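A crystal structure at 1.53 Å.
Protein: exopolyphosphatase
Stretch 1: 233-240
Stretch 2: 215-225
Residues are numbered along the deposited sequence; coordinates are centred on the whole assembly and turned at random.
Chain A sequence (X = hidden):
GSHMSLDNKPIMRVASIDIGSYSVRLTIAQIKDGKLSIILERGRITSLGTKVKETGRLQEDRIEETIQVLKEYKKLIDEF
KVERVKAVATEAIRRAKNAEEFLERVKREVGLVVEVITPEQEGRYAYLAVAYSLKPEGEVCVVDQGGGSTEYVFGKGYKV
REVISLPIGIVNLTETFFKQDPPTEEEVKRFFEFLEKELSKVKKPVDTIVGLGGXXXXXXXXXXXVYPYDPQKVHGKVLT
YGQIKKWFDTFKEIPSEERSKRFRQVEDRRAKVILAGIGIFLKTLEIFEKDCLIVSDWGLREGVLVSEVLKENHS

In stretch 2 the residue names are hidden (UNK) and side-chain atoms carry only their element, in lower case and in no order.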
# COMPACT_ATOMS: atom_id res chain seq x y z
N LYS A 233 -15.08 -10.20 -0.72
CA LYS A 233 -14.73 -11.61 -0.68
C LYS A 233 -13.30 -11.84 -0.23
O LYS A 233 -12.91 -12.98 0.02
CB LYS A 233 -14.94 -12.25 -2.06
CG LYS A 233 -16.40 -12.22 -2.56
CD LYS A 233 -16.50 -12.97 -3.87
CE LYS A 233 -17.89 -13.00 -4.45
NZ LYS A 233 -18.17 -11.80 -5.28
N VAL A 234 -12.48 -10.79 -0.22
CA VAL A 234 -11.07 -10.90 0.09
C VAL A 234 -10.73 -10.32 1.45
O VAL A 234 -9.93 -10.88 2.19
CB VAL A 234 -10.22 -10.22 -1.03
CG1 VAL A 234 -8.77 -10.00 -0.63
CG2 VAL A 234 -10.30 -11.07 -2.30
N HIS A 235 -11.33 -9.19 1.79
CA HIS A 235 -11.04 -8.55 3.07
C HIS A 235 -11.41 -9.46 4.23
O HIS A 235 -12.52 -9.93 4.32
CB HIS A 235 -11.84 -7.28 3.15
CG HIS A 235 -11.46 -6.41 4.31
ND1 HIS A 235 -12.22 -6.30 5.46
CD2 HIS A 235 -10.38 -5.62 4.49
CE1 HIS A 235 -11.61 -5.48 6.29
NE2 HIS A 235 -10.51 -5.04 5.73
N GLY A 236 -10.46 -9.68 5.13
CA GLY A 236 -10.66 -10.53 6.28
C GLY A 236 -10.35 -12.00 6.05
O GLY A 236 -10.39 -12.77 6.98
N LYS A 237 -10.00 -12.40 4.83
CA LYS A 237 -9.60 -13.78 4.57
C LYS A 237 -8.28 -14.08 5.28
O LYS A 237 -7.40 -13.22 5.40
CB LYS A 237 -9.44 -14.03 3.07
CG LYS A 237 -10.72 -14.13 2.28
CD LYS A 237 -11.59 -15.31 2.78
CE LYS A 237 -12.62 -15.74 1.74
NZ LYS A 237 -13.82 -14.87 1.86
N VAL A 238 -8.13 -15.31 5.74
CA VAL A 238 -6.87 -15.81 6.29
C VAL A 238 -6.03 -16.49 5.22
O VAL A 238 -6.56 -17.22 4.36
CB VAL A 238 -7.15 -16.80 7.42
CG1 VAL A 238 -5.86 -17.44 7.90
CG2 VAL A 238 -7.88 -16.08 8.52
N LEU A 239 -4.71 -16.27 5.28
CA LEU A 239 -3.77 -17.05 4.50
C LEU A 239 -2.75 -17.66 5.44
O LEU A 239 -2.13 -16.96 6.25
CB LEU A 239 -3.05 -16.17 3.48
CG LEU A 239 -3.91 -15.69 2.30
CD1 LEU A 239 -3.13 -14.66 1.46
CD2 LEU A 239 -4.35 -16.81 1.44
N THR A 240 -2.56 -18.98 5.32
CA THR A 240 -1.60 -19.66 6.17
C THR A 240 -0.25 -19.65 5.53
O THR A 240 -0.13 -19.47 4.33
CB THR A 240 -2.01 -21.14 6.42
OG1 THR A 240 -1.98 -21.86 5.20
CG2 THR A 240 -3.43 -21.25 6.87
N UNK A 215 0.21 -7.42 -3.58
CA UNK A 215 0.62 -8.80 -3.59
C UNK A 215 -0.35 -9.68 -2.78
O UNK A 215 -0.85 -10.68 -3.28
c UNK A 215 2.44 -10.43 -3.14
c UNK A 215 2.05 -8.96 -3.04
o UNK A 215 2.97 -8.21 -3.86
N UNK A 216 -0.56 -9.30 -1.53
CA UNK A 216 -1.31 -10.18 -0.63
C UNK A 216 -2.82 -10.26 -0.97
O UNK A 216 -3.45 -11.32 -0.81
c UNK A 216 -1.75 -8.56 1.23
c UNK A 216 -1.02 -9.81 0.84
c UNK A 216 -1.32 -11.01 1.75
c UNK A 216 -0.30 -12.13 1.65
N UNK A 217 -3.40 -9.19 -1.49
CA UNK A 217 -4.80 -9.25 -1.88
C UNK A 217 -4.94 -10.08 -3.16
O UNK A 217 -5.92 -10.79 -3.32
c UNK A 217 -5.45 -7.86 -2.09
c UNK A 217 -5.54 -7.10 -0.77
o UNK A 217 -4.66 -7.04 -2.96
N UNK A 218 -3.98 -9.98 -4.07
CA UNK A 218 -3.99 -10.87 -5.24
C UNK A 218 -3.86 -12.31 -4.82
O UNK A 218 -4.59 -13.16 -5.32
o UNK A 218 -3.10 -9.16 -6.67
c UNK A 218 -2.88 -10.50 -6.20
c UNK A 218 -2.90 -11.40 -7.41
N UNK A 219 -2.98 -12.59 -3.85
CA UNK A 219 -2.83 -13.96 -3.34
C UNK A 219 -4.11 -14.49 -2.73
O UNK A 219 -4.52 -15.62 -3.01
c UNK A 219 -1.69 -14.02 -2.31
c UNK A 219 0.30 -15.07 -1.37
c UNK A 219 -0.31 -14.52 -2.64
c UNK A 219 -0.27 -15.58 -3.73
N UNK A 220 -4.80 -13.65 -1.95
CA UNK A 220 -6.06 -14.03 -1.37
C UNK A 220 -7.10 -14.33 -2.44
O UNK A 220 -7.81 -15.34 -2.36
c UNK A 220 -6.56 -12.96 -0.40
N UNK A 221 -7.19 -13.49 -3.47
CA UNK A 221 -8.11 -13.75 -4.58
C UNK A 221 -7.77 -15.06 -5.28
O UNK A 221 -8.65 -15.81 -5.65
c UNK A 221 -8.08 -12.59 -5.58
N UNK A 222 -6.49 -15.33 -5.49
CA UNK A 222 -6.08 -16.60 -6.10
C UNK A 222 -6.46 -17.81 -5.22
O UNK A 222 -7.10 -18.78 -5.70
c UNK A 222 -4.09 -15.60 -7.47
c UNK A 222 -4.63 -15.99 -8.84
c UNK A 222 -4.57 -16.58 -6.40
c UNK A 222 -2.58 -15.56 -7.50
N UNK A 223 -6.12 -17.73 -3.94
CA UNK A 223 -6.37 -18.85 -3.00
C UNK A 223 -7.85 -19.20 -2.90
O UNK A 223 -8.22 -20.38 -2.92
o UNK A 223 -4.49 -21.04 -1.74
c UNK A 223 -6.06 -19.63 -0.60
c UNK A 223 -5.46 -20.97 -0.95
o UNK A 223 -5.97 -21.98 -0.43
c UNK A 223 -5.79 -18.55 -1.63
N UNK A 224 -8.69 -18.17 -2.87
CA UNK A 224 -10.10 -18.31 -2.63
C UNK A 224 -10.96 -18.23 -3.89
O UNK A 224 -12.18 -18.18 -3.78
c UNK A 224 -9.80 -19.28 1.65
o UNK A 224 -8.20 -18.98 3.38
c UNK A 224 -9.94 -17.72 -0.22
c UNK A 224 -8.29 -17.42 1.56
c UNK A 224 -10.54 -17.33 -1.55
c UNK A 224 -10.37 -18.88 0.43
c UNK A 224 -8.77 -18.54 2.21
c UNK A 224 -8.86 -17.02 0.35
N UNK A 225 -10.33 -18.28 -5.06
CA UNK A 225 -11.06 -18.34 -6.33
C UNK A 225 -12.01 -17.18 -6.52
O UNK A 225 -13.15 -17.36 -6.94
c UNK A 225 -11.83 -19.66 -6.45
n UNK A 225 -11.25 -21.74 -5.39
o UNK A 225 -10.00 -20.98 -7.08
c UNK A 225 -10.94 -20.85 -6.33

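Position 215 carries three side-chain atoms, one carbon bearing an oxygen and a second carbon. That is threonine, since valine would have no oxygen, and Thr 215 lies out of reach of stretch 1. Position 216 has four carbons, forked at the first, with one arm two carbons long. This beta-branched pattern is isoleucine; the end of the longer arm, CD1 of Ile 216, lies 3.8 Å from CD1 of Leu 239.

Position 217 again has one carbon bearing one oxygen and one carbon, so it is threonine; CB of Thr 217 is 4.2 Å from CG1 of Val 234. Position 218 repeats the same three atoms, but its CA-to-CB bond points away from stretch 1: Thr 218 makes no contact there. At position 219 four carbons fork at the second, which marks leucine rather than isoleucine. CB of Leu 219 sits 4.1 Å from CD1 of Leu 239, and chi1, at -100°, falls between wells.

Position 220 has a single carbon, hence alanine. Its CA-to-CB bond points toward stretch 1, and CB of Ala 220 lies 3.7 Å from CG1 of Val 234; the two CA atoms here are only 6.1 Å apart. Position 221 is likewise one carbon, Ala 221, with CB 4.2 Å from CG2 of Val 234. Position 222 has four carbons forked at the second: Leu 222, out of reach.

Position 223 shows three carbons in line, the third carrying two oxygens. This carboxylate is glutamate; CB of Glu 223 packs 3.8 Å from CD2 of Leu 239, while both carboxylate oxygens are hydrogen-bonded elsewhere in the structure. Position 224 has one carbon, then a six-carbon ring bearing an oxygen, which identifies tyrosine. OH of Tyr 224 donates a hydrogen bond to O of Val 238 at 2.6 Å. Position 225 ends in a carbon carrying one oxygen and one nitrogen, after a single carbon: Asn 225, without contact.

The contact combines apolar packing with one polar anchor. Helix 215-223 and strand 238-240 run nearly perpendicular, at 89°. The small Ala 220 accompanies a close backbone approach at Val 234, while Leu 239 spreads across the helix surface. Beyond the helix, Lys 237 covers one face of the Tyr 224 ring: its CD is 4.0 Å from the ring centroid, 11° off the normal, a CH-pi contact. Its NZ instead donates to O of Lys 233 at 2.8 Å, so the aliphatic chain provides the close ring contact, and Val 238 O meets the ring's edge.

Stretch 2 (215-225) TITTLAALEYN
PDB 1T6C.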